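Local coordinates for protease Do-like 8, chloroplastic (Arabidopsis thaliana, PDB 4IC6), which probably cleaves proteins as a serine endopeptidase of the chloroplast thylakoid, with a trypsin-like protease domain followed by a PDZ domain, at residues L255-N260 with I353-K358; V42-D47 with I159-G164; L272-G277 with I305-I310; P141-Q146 with K212-G217. The protein carries 1 engineered substitution. All coordinates share one frame; numbering follows the deposited sequence.

Contact 1 (L255-N260 with I353-K358); sequences LRAGIN and ISLEEK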
loop_
_atom_site.group_PDB
_atom_site.type_symbol
_atom_site.label_atom_id
_atom_site.label_comp_id
_atom_site.label_asym_id
_atom_site.label_seq_id
_atom_site.Cartn_x
_atom_site.Cartn_y
_atom_site.Cartn_z
ATOM N N LEU A 255 -38.639 11.904 -8.227
ATOM C CA LEU A 255 -39.420 10.669 -8.158
ATOM C C LEU A 255 -39.187 9.838 -9.416
ATOM O O LEU A 255 -39.377 10.336 -10.519
ATOM C CB LEU A 255 -40.917 10.991 -8.026
ATOM C CG LEU A 255 -41.823 9.774 -7.840
ATOM C CD1 LEU A 255 -41.407 9.001 -6.590
ATOM C CD2 LEU A 255 -43.316 10.144 -7.774
ATOM N N ARG A 256 -38.774 8.579 -9.262
ATOM C CA ARG A 256 -38.506 7.706 -10.414
ATOM C C ARG A 256 -39.377 6.453 -10.392
ATOM O O ARG A 256 -39.478 5.791 -9.362
ATOM C CB ARG A 256 -37.044 7.256 -10.438
ATOM C CG ARG A 256 -36.046 8.347 -10.734
ATOM C CD ARG A 256 -34.635 7.791 -10.804
ATOM N NE ARG A 256 -33.689 8.834 -11.186
ATOM C CZ ARG A 256 -33.099 9.657 -10.327
ATOM N NH1 ARG A 256 -32.248 10.578 -10.763
ATOM N NH2 ARG A 256 -33.355 9.556 -9.036
ATOM N N ALA A 257 -39.999 6.131 -11.524
ATOM C CA ALA A 257 -40.743 4.888 -11.648
ATOM C C ALA A 257 -39.756 3.891 -12.213
ATOM O O ALA A 257 -38.932 4.242 -13.047
ATOM C CB ALA A 257 -41.920 5.037 -12.590
ATOM N N GLY A 258 -39.808 2.649 -11.764
ATOM C CA GLY A 258 -38.862 1.684 -12.305
ATOM C C GLY A 258 -39.148 0.256 -11.906
ATOM O O GLY A 258 -40.258 -0.111 -11.505
ATOM N N ILE A 259 -38.114 -0.556 -12.007
ATOM C CA ILE A 259 -38.214 -1.955 -11.643
ATOM C C ILE A 259 -37.024 -2.245 -10.756
ATOM O O ILE A 259 -35.891 -1.969 -11.140
ATOM C CB ILE A 259 -38.124 -2.842 -12.896
ATOM C CG1 ILE A 259 -39.281 -2.523 -13.854
ATOM C CG2 ILE A 259 -38.110 -4.329 -12.519
ATOM C CD1 ILE A 259 -39.180 -3.285 -15.203
ATOM N N ASN A 260 -37.274 -2.777 -9.567
ATOM C CA ASN A 260 -36.180 -3.139 -8.685
ATOM C C ASN A 260 -35.575 -4.491 -9.106
ATOM O O ASN A 260 -36.087 -5.562 -8.777
ATOM C CB ASN A 260 -36.642 -3.111 -7.222
ATOM C CG ASN A 260 -37.020 -1.698 -6.755
ATOM O OD1 ASN A 260 -36.361 -0.710 -7.107
ATOM N ND2 ASN A 260 -38.090 -1.599 -5.976
ATOM N N ILE A 353 -45.379 -5.909 -16.367
ATOM C CA ILE A 353 -45.025 -5.504 -15.014
ATOM C C ILE A 353 -45.479 -4.080 -14.718
ATOM O O ILE A 353 -45.437 -3.203 -15.576
ATOM C CB ILE A 353 -43.499 -5.636 -14.777
ATOM C CG1 ILE A 353 -43.143 -5.443 -13.301
ATOM C CG2 ILE A 353 -42.736 -4.645 -15.627
ATOM C CD1 ILE A 353 -41.698 -5.791 -12.978
ATOM N N SER A 354 -45.925 -3.857 -13.493
ATOM C CA SER A 354 -46.252 -2.515 -13.065
ATOM C C SER A 354 -44.974 -1.869 -12.555
ATOM O O SER A 354 -44.182 -2.516 -11.869
ATOM C CB SER A 354 -47.301 -2.558 -11.959
ATOM O OG SER A 354 -48.567 -2.921 -12.475
ATOM N N LEU A 355 -44.775 -0.600 -12.902
ATOM C CA LEU A 355 -43.657 0.169 -12.375
ATOM C C LEU A 355 -44.027 0.676 -10.987
ATOM O O LEU A 355 -45.182 0.972 -10.717
ATOM C CB LEU A 355 -43.334 1.344 -13.290
ATOM C CG LEU A 355 -43.024 0.923 -14.735
ATOM C CD1 LEU A 355 -42.544 2.135 -15.528
ATOM C CD2 LEU A 355 -41.965 -0.150 -14.748
ATOM N N GLU A 356 -43.038 0.755 -10.106
ATOM C CA GLU A 356 -43.250 1.270 -8.758
ATOM C C GLU A 356 -42.095 2.203 -8.510
ATOM O O GLU A 356 -41.189 2.301 -9.347
ATOM C CB GLU A 356 -43.228 0.142 -7.736
ATOM C CG GLU A 356 -41.897 -0.629 -7.689
ATOM C CD GLU A 356 -41.940 -1.740 -6.655
ATOM O OE1 GLU A 356 -42.902 -1.748 -5.862
ATOM O OE2 GLU A 356 -41.034 -2.597 -6.637
ATOM N N GLU A 357 -42.112 2.899 -7.384
ATOM C CA GLU A 357 -41.043 3.855 -7.122
ATOM C C GLU A 357 -39.697 3.156 -7.112
ATOM O O GLU A 357 -39.477 2.218 -6.336
ATOM C CB GLU A 357 -41.244 4.616 -5.811
ATOM C CG GLU A 357 -40.069 5.531 -5.502
ATOM C CD GLU A 357 -40.383 6.548 -4.425
ATOM O OE1 GLU A 357 -41.472 6.462 -3.821
ATOM O OE2 GLU A 357 -39.538 7.444 -4.190
ATOM N N LYS A 358 -38.815 3.610 -7.998
ATOM C CA LYS A 358 -37.461 3.085 -8.122
ATOM C C LYS A 358 -36.611 3.680 -7.011
ATOM O O LYS A 358 -36.094 4.792 -7.131
ATOM C CB LYS A 358 -36.886 3.427 -9.500
ATOM C CG LYS A 358 -35.396 3.104 -9.700
ATOM C CD LYS A 358 -35.032 1.728 -9.159
ATOM C CE LYS A 358 -33.696 1.249 -9.701
ATOM N NZ LYS A 358 -33.892 0.432 -10.925
HETATM O O HOH W 1 -37.548 7.634 -6.716
HETATM O O HOH W 2 -41.489 -2.586 -10.918
HETATM O O HOH W 3 -35.657 0.743 -12.908
HETATM O O HOH W 4 -40.153 -3.436 -9.092
#

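Contact 2 (V42-D47 with I159-G164); sequences VVNIFD and IGNPFG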
loop_
_atom_site.group_PDB
_atom_site.type_symbol
_atom_site.label_atom_id
_atom_site.label_comp_id
_atom_site.label_asym_id
_atom_site.label_seq_id
_atom_site.Cartn_x
_atom_site.Cartn_y
_atom_site.Cartn_z
ATOM N N VAL A 42 -18.540 30.035 -12.134
ATOM C CA VAL A 42 -18.050 28.898 -11.370
ATOM C C VAL A 42 -17.817 29.334 -9.923
ATOM O O VAL A 42 -16.896 30.110 -9.628
ATOM C CB VAL A 42 -16.779 28.311 -11.988
ATOM C CG1 VAL A 42 -16.372 27.058 -11.228
ATOM C CG2 VAL A 42 -17.016 27.962 -13.460
ATOM N N VAL A 43 -18.678 28.854 -9.033
ATOM C CA VAL A 43 -18.635 29.283 -7.638
ATOM C C VAL A 43 -17.860 28.290 -6.788
ATOM O O VAL A 43 -17.558 27.180 -7.229
ATOM C CB VAL A 43 -20.045 29.470 -7.027
ATOM C CG1 VAL A 43 -20.849 30.484 -7.819
ATOM C CG2 VAL A 43 -20.790 28.139 -6.944
ATOM N N ASN A 44 -17.534 28.708 -5.573
ATOM C CA ASN A 44 -16.927 27.833 -4.580
ATOM C C ASN A 44 -17.936 27.469 -3.486
ATOM O O ASN A 44 -18.656 28.333 -2.977
ATOM C CB ASN A 44 -15.685 28.499 -3.968
ATOM C CG ASN A 44 -15.236 27.830 -2.693
ATOM O OD1 ASN A 44 -14.661 26.736 -2.712
ATOM N ND2 ASN A 44 -15.486 28.488 -1.569
ATOM N N ILE A 45 -17.990 26.186 -3.135
ATOM C CA ILE A 45 -18.901 25.708 -2.101
ATOM C C ILE A 45 -18.140 24.988 -0.986
ATOM O O ILE A 45 -17.435 23.998 -1.239
ATOM C CB ILE A 45 -19.943 24.717 -2.686
ATOM C CG1 ILE A 45 -20.751 25.385 -3.800
ATOM C CG2 ILE A 45 -20.855 24.177 -1.582
ATOM C CD1 ILE A 45 -21.578 24.424 -4.647
ATOM N N PHE A 46 -18.268 25.503 0.235
ATOM C CA PHE A 46 -17.798 24.810 1.428
ATOM C C PHE A 46 -18.985 24.226 2.202
ATOM O O PHE A 46 -19.920 24.947 2.545
ATOM C CB PHE A 46 -16.983 25.747 2.333
ATOM C CG PHE A 46 -15.620 26.094 1.783
ATOM C CD1 PHE A 46 -14.654 25.112 1.606
ATOM C CD2 PHE A 46 -15.300 27.403 1.449
ATOM C CE1 PHE A 46 -13.396 25.428 1.104
ATOM C CE2 PHE A 46 -14.042 27.726 0.953
ATOM C CZ PHE A 46 -13.093 26.737 0.779
ATOM N N ASP A 47 -18.947 22.916 2.461
ATOM C CA ASP A 47 -19.943 22.249 3.308
ATOM C C ASP A 47 -19.828 22.808 4.726
ATOM O O ASP A 47 -18.766 22.712 5.357
ATOM C CB ASP A 47 -19.700 20.733 3.313
ATOM C CG ASP A 47 -20.773 19.951 4.073
ATOM O OD1 ASP A 47 -21.262 20.428 5.130
ATOM O OD2 ASP A 47 -21.121 18.838 3.622
ATOM N N ILE A 159 -13.374 23.478 -15.372
ATOM C CA ILE A 159 -13.067 24.645 -14.552
ATOM C C ILE A 159 -13.489 24.352 -13.113
ATOM O O ILE A 159 -14.516 23.717 -12.874
ATOM C CB ILE A 159 -13.769 25.920 -15.103
ATOM C CG1 ILE A 159 -13.364 26.152 -16.563
ATOM C CG2 ILE A 159 -13.468 27.145 -14.246
ATOM C CD1 ILE A 159 -13.852 27.458 -17.168
ATOM N N GLY A 160 -12.675 24.792 -12.159
ATOM C CA GLY A 160 -13.014 24.688 -10.752
ATOM C C GLY A 160 -12.790 25.987 -10.004
ATOM O O GLY A 160 -12.069 26.873 -10.454
ATOM N N ASN A 161 -13.431 26.105 -8.851
ATOM C CA ASN A 161 -13.165 27.193 -7.921
ATOM C C ASN A 161 -13.171 26.502 -6.572
ATOM O O ASN A 161 -14.158 26.557 -5.840
ATOM C CB ASN A 161 -14.263 28.247 -8.035
ATOM C CG ASN A 161 -14.128 29.370 -7.017
ATOM O OD1 ASN A 161 -13.191 29.407 -6.204
ATOM N ND2 ASN A 161 -15.073 30.307 -7.063
ATOM N N PRO A 162 -12.085 25.778 -6.268
ATOM C CA PRO A 162 -12.130 24.821 -5.155
ATOM C C PRO A 162 -12.002 25.450 -3.773
ATOM O O PRO A 162 -12.479 24.847 -2.808
ATOM C CB PRO A 162 -10.932 23.907 -5.428
ATOM C CG PRO A 162 -9.963 24.788 -6.230
ATOM C CD PRO A 162 -10.857 25.648 -7.082
ATOM N N PHE A 163 -11.388 26.623 -3.669
ATOM C CA PHE A 163 -11.190 27.233 -2.344
ATOM C C PHE A 163 -11.746 28.646 -2.188
ATOM O O PHE A 163 -11.673 29.236 -1.103
ATOM C CB PHE A 163 -9.713 27.184 -1.950
ATOM C CG PHE A 163 -9.117 25.808 -2.054
ATOM C CD1 PHE A 163 -9.604 24.771 -1.271
ATOM C CD2 PHE A 163 -8.079 25.546 -2.939
ATOM C CE1 PHE A 163 -9.062 23.494 -1.364
ATOM C CE2 PHE A 163 -7.530 24.277 -3.029
ATOM C CZ PHE A 163 -8.025 23.249 -2.236
ATOM N N GLY A 164 -12.320 29.187 -3.252
ATOM C CA GLY A 164 -12.972 30.476 -3.147
ATOM C C GLY A 164 -12.022 31.649 -3.247
ATOM O O GLY A 164 -12.404 32.775 -2.935
#

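Contact 3 (L272-G277 with I305-I310); sequences LNVRNG and IVLGDI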
loop_
_atom_site.group_PDB
_atom_site.type_symbol
_atom_site.label_atom_id
_atom_site.label_comp_id
_atom_site.label_asym_id
_atom_site.label_seq_id
_atom_site.Cartn_x
_atom_site.Cartn_y
_atom_site.Cartn_z
ATOM N N LEU A 272 -20.240 -11.097 -21.858
ATOM C CA LEU A 272 -21.069 -12.310 -21.887
ATOM C C LEU A 272 -21.757 -12.491 -23.237
ATOM O O LEU A 272 -22.677 -13.298 -23.376
ATOM C CB LEU A 272 -22.124 -12.268 -20.773
ATOM C CG LEU A 272 -21.562 -12.306 -19.351
ATOM C CD1 LEU A 272 -22.657 -12.056 -18.308
ATOM C CD2 LEU A 272 -20.855 -13.636 -19.099
ATOM N N ASN A 273 -21.315 -11.719 -24.223
ATOM C CA ASN A 273 -21.858 -11.768 -25.584
ATOM C C ASN A 273 -23.332 -11.358 -25.703
ATOM O O ASN A 273 -24.046 -11.811 -26.602
ATOM C CB ASN A 273 -21.606 -13.132 -26.247
ATOM C CG ASN A 273 -21.554 -13.045 -27.769
ATOM O OD1 ASN A 273 -21.240 -11.996 -28.340
ATOM N ND2 ASN A 273 -21.858 -14.158 -28.432
ATOM N N VAL A 274 -23.771 -10.480 -24.805
ATOM C CA VAL A 274 -25.072 -9.839 -24.931
ATOM C C VAL A 274 -24.890 -8.457 -25.544
ATOM O O VAL A 274 -24.623 -7.473 -24.839
ATOM C CB VAL A 274 -25.779 -9.709 -23.563
ATOM C CG1 VAL A 274 -27.136 -9.026 -23.734
ATOM C CG2 VAL A 274 -25.922 -11.077 -22.917
ATOM N N ARG A 275 -25.065 -8.377 -26.855
ATOM C CA ARG A 275 -24.686 -7.172 -27.591
ATOM C C ARG A 275 -25.855 -6.225 -27.810
ATOM O O ARG A 275 -25.670 -5.077 -28.215
ATOM C CB ARG A 275 -24.019 -7.550 -28.919
ATOM C CG ARG A 275 -22.710 -8.311 -28.723
ATOM C CD ARG A 275 -21.543 -7.353 -28.497
ATOM N NE ARG A 275 -20.451 -7.918 -27.697
ATOM C CZ ARG A 275 -19.945 -9.144 -27.843
ATOM N NH1 ARG A 275 -18.942 -9.545 -27.065
ATOM N NH2 ARG A 275 -20.427 -9.972 -28.766
ATOM N N ASN A 276 -27.063 -6.702 -27.538
ATOM C CA ASN A 276 -28.215 -5.815 -27.553
ATOM C C ASN A 276 -29.106 -6.037 -26.332
ATOM O O ASN A 276 -29.340 -7.178 -25.913
ATOM C CB ASN A 276 -29.006 -5.950 -28.862
ATOM C CG ASN A 276 -30.159 -4.966 -28.948
ATOM O OD1 ASN A 276 -29.955 -3.760 -29.113
ATOM N ND2 ASN A 276 -31.381 -5.478 -28.840
ATOM N N GLY A 277 -29.579 -4.943 -25.748
ATOM C CA GLY A 277 -30.520 -5.024 -24.644
ATOM C C GLY A 277 -29.854 -4.922 -23.289
ATOM O O GLY A 277 -28.627 -4.826 -23.189
ATOM N N ILE A 305 -23.559 -21.243 -18.315
ATOM C CA ILE A 305 -24.401 -20.069 -18.086
ATOM C C ILE A 305 -25.737 -20.092 -18.822
ATOM O O ILE A 305 -25.785 -20.180 -20.051
ATOM C CB ILE A 305 -23.680 -18.764 -18.489
ATOM C CG1 ILE A 305 -22.502 -18.482 -17.554
ATOM C CG2 ILE A 305 -24.654 -17.584 -18.488
ATOM C CD1 ILE A 305 -22.741 -17.326 -16.589
ATOM N N VAL A 306 -26.821 -20.016 -18.059
ATOM C CA VAL A 306 -28.100 -19.607 -18.611
ATOM C C VAL A 306 -28.112 -18.100 -18.433
ATOM O O VAL A 306 -27.819 -17.591 -17.348
ATOM C CB VAL A 306 -29.284 -20.250 -17.871
ATOM C CG1 VAL A 306 -29.205 -19.944 -16.382
ATOM C CG2 VAL A 306 -30.612 -19.775 -18.465
ATOM N N LEU A 307 -28.394 -17.373 -19.500
ATOM C CA LEU A 307 -28.378 -15.934 -19.374
ATOM C C LEU A 307 -29.699 -15.509 -18.751
ATOM O O LEU A 307 -30.759 -15.979 -19.163
ATOM C CB LEU A 307 -28.142 -15.256 -20.727
ATOM C CG LEU A 307 -26.688 -15.176 -21.203
ATOM C CD1 LEU A 307 -26.620 -14.409 -22.509
ATOM C CD2 LEU A 307 -25.789 -14.529 -20.154
ATOM N N GLY A 308 -29.632 -14.661 -17.728
ATOM C CA GLY A 308 -30.839 -14.048 -17.203
ATOM C C GLY A 308 -31.565 -13.457 -18.394
ATOM O O GLY A 308 -30.976 -13.320 -19.473
ATOM N N ASP A 309 -32.828 -13.098 -18.221
ATOM C CA ASP A 309 -33.580 -12.490 -19.311
ATOM C C ASP A 309 -32.869 -11.236 -19.813
ATOM O O ASP A 309 -32.139 -10.563 -19.068
ATOM C CB ASP A 309 -35.005 -12.157 -18.859
ATOM N N ILE A 310 -33.084 -10.924 -21.085
ATOM C CA ILE A 310 -32.481 -9.746 -21.682
ATOM C C ILE A 310 -33.602 -8.861 -22.189
ATOM O O ILE A 310 -34.415 -9.285 -23.017
ATOM C CB ILE A 310 -31.522 -10.119 -22.847
ATOM C CG1 ILE A 310 -30.354 -10.962 -22.318
ATOM C CG2 ILE A 310 -31.016 -8.859 -23.523
ATOM C CD1 ILE A 310 -29.691 -11.871 -23.375
#

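Contact 4 (P141-Q146 with K212-G217); sequences PIKVGQ and KGNLIG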
loop_
_atom_site.group_PDB
_atom_site.type_symbol
_atom_site.label_atom_id
_atom_site.label_comp_id
_atom_site.label_asym_id
_atom_site.label_seq_id
_atom_site.Cartn_x
_atom_site.Cartn_y
_atom_site.Cartn_z
ATOM N N PRO A 141 -25.177 33.416 -15.034
ATOM C CA PRO A 141 -25.547 32.016 -15.251
ATOM C C PRO A 141 -24.686 31.350 -16.319
ATOM O O PRO A 141 -24.365 31.940 -17.349
ATOM C CB PRO A 141 -26.999 32.114 -15.726
ATOM C CG PRO A 141 -27.506 33.376 -15.085
ATOM C CD PRO A 141 -26.336 34.319 -15.138
ATOM N N ILE A 142 -24.307 30.110 -16.054
ATOM C CA ILE A 142 -23.565 29.325 -17.022
ATOM C C ILE A 142 -24.435 29.150 -18.264
ATOM O O ILE A 142 -25.657 29.084 -18.158
ATOM C CB ILE A 142 -23.236 27.946 -16.429
ATOM C CG1 ILE A 142 -22.038 27.323 -17.141
ATOM C CG2 ILE A 142 -24.475 27.039 -16.438
ATOM C CD1 ILE A 142 -20.735 28.043 -16.827
ATOM N N LYS A 143 -23.814 29.094 -19.438
ATOM C CA LYS A 143 -24.536 28.777 -20.673
ATOM C C LYS A 143 -24.517 27.271 -20.906
ATOM O O LYS A 143 -23.456 26.647 -20.869
ATOM C CB LYS A 143 -23.899 29.481 -21.871
ATOM C CG LYS A 143 -24.649 29.286 -23.182
ATOM C CD LYS A 143 -24.465 30.494 -24.100
ATOM C CE LYS A 143 -25.243 30.351 -25.406
ATOM N NZ LYS A 143 -24.570 29.455 -26.395
ATOM N N VAL A 144 -25.684 26.684 -21.150
ATOM C CA VAL A 144 -25.791 25.233 -21.228
ATOM C C VAL A 144 -26.016 24.758 -22.660
ATOM O O VAL A 144 -26.853 25.304 -23.375
ATOM C CB VAL A 144 -26.924 24.708 -20.340
ATOM C CG1 VAL A 144 -26.967 23.185 -20.396
ATOM C CG2 VAL A 144 -26.743 25.195 -18.902
ATOM N N GLY A 145 -25.261 23.738 -23.065
ATOM C CA GLY A 145 -25.347 23.188 -24.405
ATOM C C GLY A 145 -25.982 21.805 -24.424
ATOM O O GLY A 145 -26.489 21.327 -23.411
ATOM N N GLN A 146 -25.937 21.154 -25.580
ATOM C CA GLN A 146 -26.572 19.857 -25.751
ATOM C C GLN A 146 -25.547 18.730 -25.695
ATOM O O GLN A 146 -24.747 18.557 -26.617
ATOM C CB GLN A 146 -27.335 19.818 -27.075
ATOM N N LYS A 212 -17.057 25.995 -27.369
ATOM C CA LYS A 212 -17.844 27.222 -27.499
ATOM C C LYS A 212 -18.177 27.787 -26.121
ATOM O O LYS A 212 -18.836 28.814 -25.998
ATOM C CB LYS A 212 -19.126 26.969 -28.294
ATOM C CG LYS A 212 -19.003 27.326 -29.760
ATOM C CD LYS A 212 -18.796 26.103 -30.621
ATOM C CE LYS A 212 -20.111 25.360 -30.842
ATOM N NZ LYS A 212 -19.873 23.889 -30.932
ATOM N N GLY A 213 -17.722 27.097 -25.086
ATOM C CA GLY A 213 -17.952 27.539 -23.731
ATOM C C GLY A 213 -19.318 27.171 -23.191
ATOM O O GLY A 213 -19.728 27.695 -22.166
ATOM N N ASN A 214 -20.038 26.293 -23.884
ATOM C CA ASN A 214 -21.288 25.778 -23.350
ATOM C C ASN A 214 -21.049 24.687 -22.338
ATOM O O ASN A 214 -20.160 23.835 -22.506
ATOM C CB ASN A 214 -22.175 25.217 -24.459
ATOM C CG ASN A 214 -22.600 26.270 -25.449
ATOM O OD1 ASN A 214 -22.803 27.430 -25.090
ATOM N ND2 ASN A 214 -22.717 25.877 -26.710
ATOM N N LEU A 215 -21.859 24.678 -21.292
ATOM C CA LEU A 215 -21.788 23.579 -20.341
ATOM C C LEU A 215 -22.236 22.273 -20.995
ATOM O O LEU A 215 -23.363 22.169 -21.488
ATOM C CB LEU A 215 -22.653 23.861 -19.118
ATOM C CG LEU A 215 -22.406 22.828 -18.026
ATOM C CD1 LEU A 215 -22.182 23.541 -16.722
ATOM C CD2 LEU A 215 -23.557 21.866 -17.928
ATOM N N ILE A 216 -21.347 21.281 -21.001
ATOM C CA ILE A 216 -21.698 19.966 -21.509
ATOM C C ILE A 216 -21.739 18.918 -20.394
ATOM O O ILE A 216 -22.204 17.805 -20.601
ATOM C CB ILE A 216 -20.759 19.513 -22.652
ATOM C CG1 ILE A 216 -19.295 19.687 -22.219
ATOM C CG2 ILE A 216 -21.079 20.321 -23.911
ATOM C CD1 ILE A 216 -18.310 18.901 -23.039
ATOM N N GLY A 217 -21.270 19.281 -19.200
ATOM C CA GLY A 217 -21.364 18.365 -18.079
ATOM C C GLY A 217 -20.922 18.989 -16.775
ATOM O O GLY A 217 -20.446 20.121 -16.759
HETATM O O HOH W 5 -21.042 29.174 -20.005
#

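Contact 1 (L255-N260 with I353-K358)
K358 carries much of this contact, and its side chain runs back over 255-260. Its CB lies 3.8 Å from G258 N and packs on the CB of R256. A CB on G258 would collide with it, so the missing side chain lets the lysine lie close. CG is anti to the backbone N (chi1 172°), and the chain bends at chi2. CD then passes N260 OD1, itself hydrogen-bonded to S360 OG, at 3.5 Å, the two side chains running antiparallel past one another. NZ ends 3.1 Å from I259 O in a hydrogen bond, approaching from above the carbonyl plane. It also donates to a water that accepts from I259 N. K358 N gives a nearly straight bond of 2.7 Å to R256 O. G258 and E356 form the antiparallel hydrogen-bonded pair, with G258 N 2.8 Å from E356 O and E356 N 3.2 Å from G258 O. On the buried side I259 crosses I353 and L355 obliquely, its CG1 3.7 Å from L355 CD2. In the PDZ core I259 and I353 both touch L340. The far end of R256 leaves the contact and forms a salt bridge with D122 of the protease domain. The contact combines an apolar, buried side with a largely polar one, where the lysine ammonium probably polarises the I259 carbonyl and waters link several backbone groups and both glutamate carboxylates.

Contact 2 (V42-D47 with I159-G164)
One direct hydrogen bond links the two segments. N161 ND2 donates to V42 O at 3.2 Å, on a lone pair in the carbonyl plane, and the oxygen lies close to the plane of the N161 amide. The N161 side chain reaches across because CG is anti to the backbone N (chi1 175°). ND2 also bonds Q111, and OD1 takes a weak bond of 3.1 Å from G164 N, which closes the turn 161-164. V42 O is shared with H167.

Apolar contacts lie at the strand end of 159-164. V42 CG2 meets I159 CG2 at 3.7 Å, the two side chains crossing obliquely. V42 CG1 lies against the backbone of G160.

Close packing makes up the rest. N44 CB sits 3.1 Å from N161 O and lies close to G164 CA. At the positive phi of G164 (82°), a side chain there would press on the carbonyl O of F163. The F46 ring turns its edge to the loop, with CZ 3.4 Å from F163 O.

Strand 42-47 belongs to the first barrel of the protease domain and strand 155-160 to the second, so the contact lies where the two barrels meet. V42 and I159 both touch P207, at the start of strand 207-210. V43 and I45 turn the other way, onto strand 77-80. F46 and F163 also pack on a second subunit.

Contact 3 (L272-G277 with I305-I310)
V274 points its two methyl groups at the opposite segment, and two side chains come to meet it tip to tip. CG1 is anti to the backbone N (chi1 180°) and CG2 is anti to the carbonyl carbon, so each branch has its own main partner. CG2 meets L307 CD1 at 3.4 Å, closer than two methyls normally pack. CG1 meets I310 CD1 at 3.8 Å. L307 CG and I310 CG1 are both anti to the carbonyl carbon, and both residues direct CD1 at the valine. I310 CG2 also touches V274 CG1 and reaches the backbone, 3.4 Å from N276 O. It lies 4.0 Å from G277 CA, where a CB would collide with it. L272 adds a looser contact, its CB 4.4 Å from L307 CD2. No hydrogen bond joins the segments; the contact is apolar.

Helix 266-271 ends here in a Schellman motif with N273, at positive phi, as its C-prime residue. L272 and I310 both pack on L279 of strand 278-282. I310 opens strand 310-314, which pairs with 278-282 and with 337-344. The contact thus joins the loop after helix 266-271 to the start of strand 310-314 in the PDZ domain.

Contact 4 (P141-Q146 with K212-G217)
The flat group of this contact is the amide of N214, used through its OD1. K143 NZ donates to OD1 at 3.0 Å, in the plane of the amide carbonyl and on a lone pair. The two side chains run alongside each other in the same direction. The lysine follows OD1, with CG 3.2 Å from it, before chi4 bends NZ back onto the oxygen. N214 CB packs on the backbone of G145, 3.7 Å from its N; a CB on G145 would collide with it.

The backbones are joined on both sides of V144. L215 N gives an almost straight bond of 2.6 Å to K143 O. G145 N bonds L215 O at 2.9 Å, on a lone pair. A water accepts from K143 N and donates to G213 O. On the inner side I142 and L215 cross at about a right angle, with I142 CG1 3.8 Å from L215 CD1. Both also touch V70.

V144 and L215 form a single bridge that ties the linker between strands 127-131 and 155-160 to strand 215-219. I216 and G217 both face L208, a classic beta bulge in the second barrel of this trypsin-like, two-barrel protease fold.

Contacts 2 and 4 belong to the protease domain, contacts 1 and 3 to the PDZ domain. In the protease domain the segments of contacts 2 and 4 alternate along the chain, and their nearest atoms are about 5 Å apart. Contact 3 is nested in the loop that contact 1 closes, with centres about 22 Å apart. Contacts 2 and 3 are farthest apart, about 44 Å between centres. Two contacts approach the predicted charge relay system of H83, D126 and position 204, an engineered alanine here. The side chain of P162 in contact 2 is about 8 Å from that of A204. That of R256 in contact 1 is about 9 Å from that of D126.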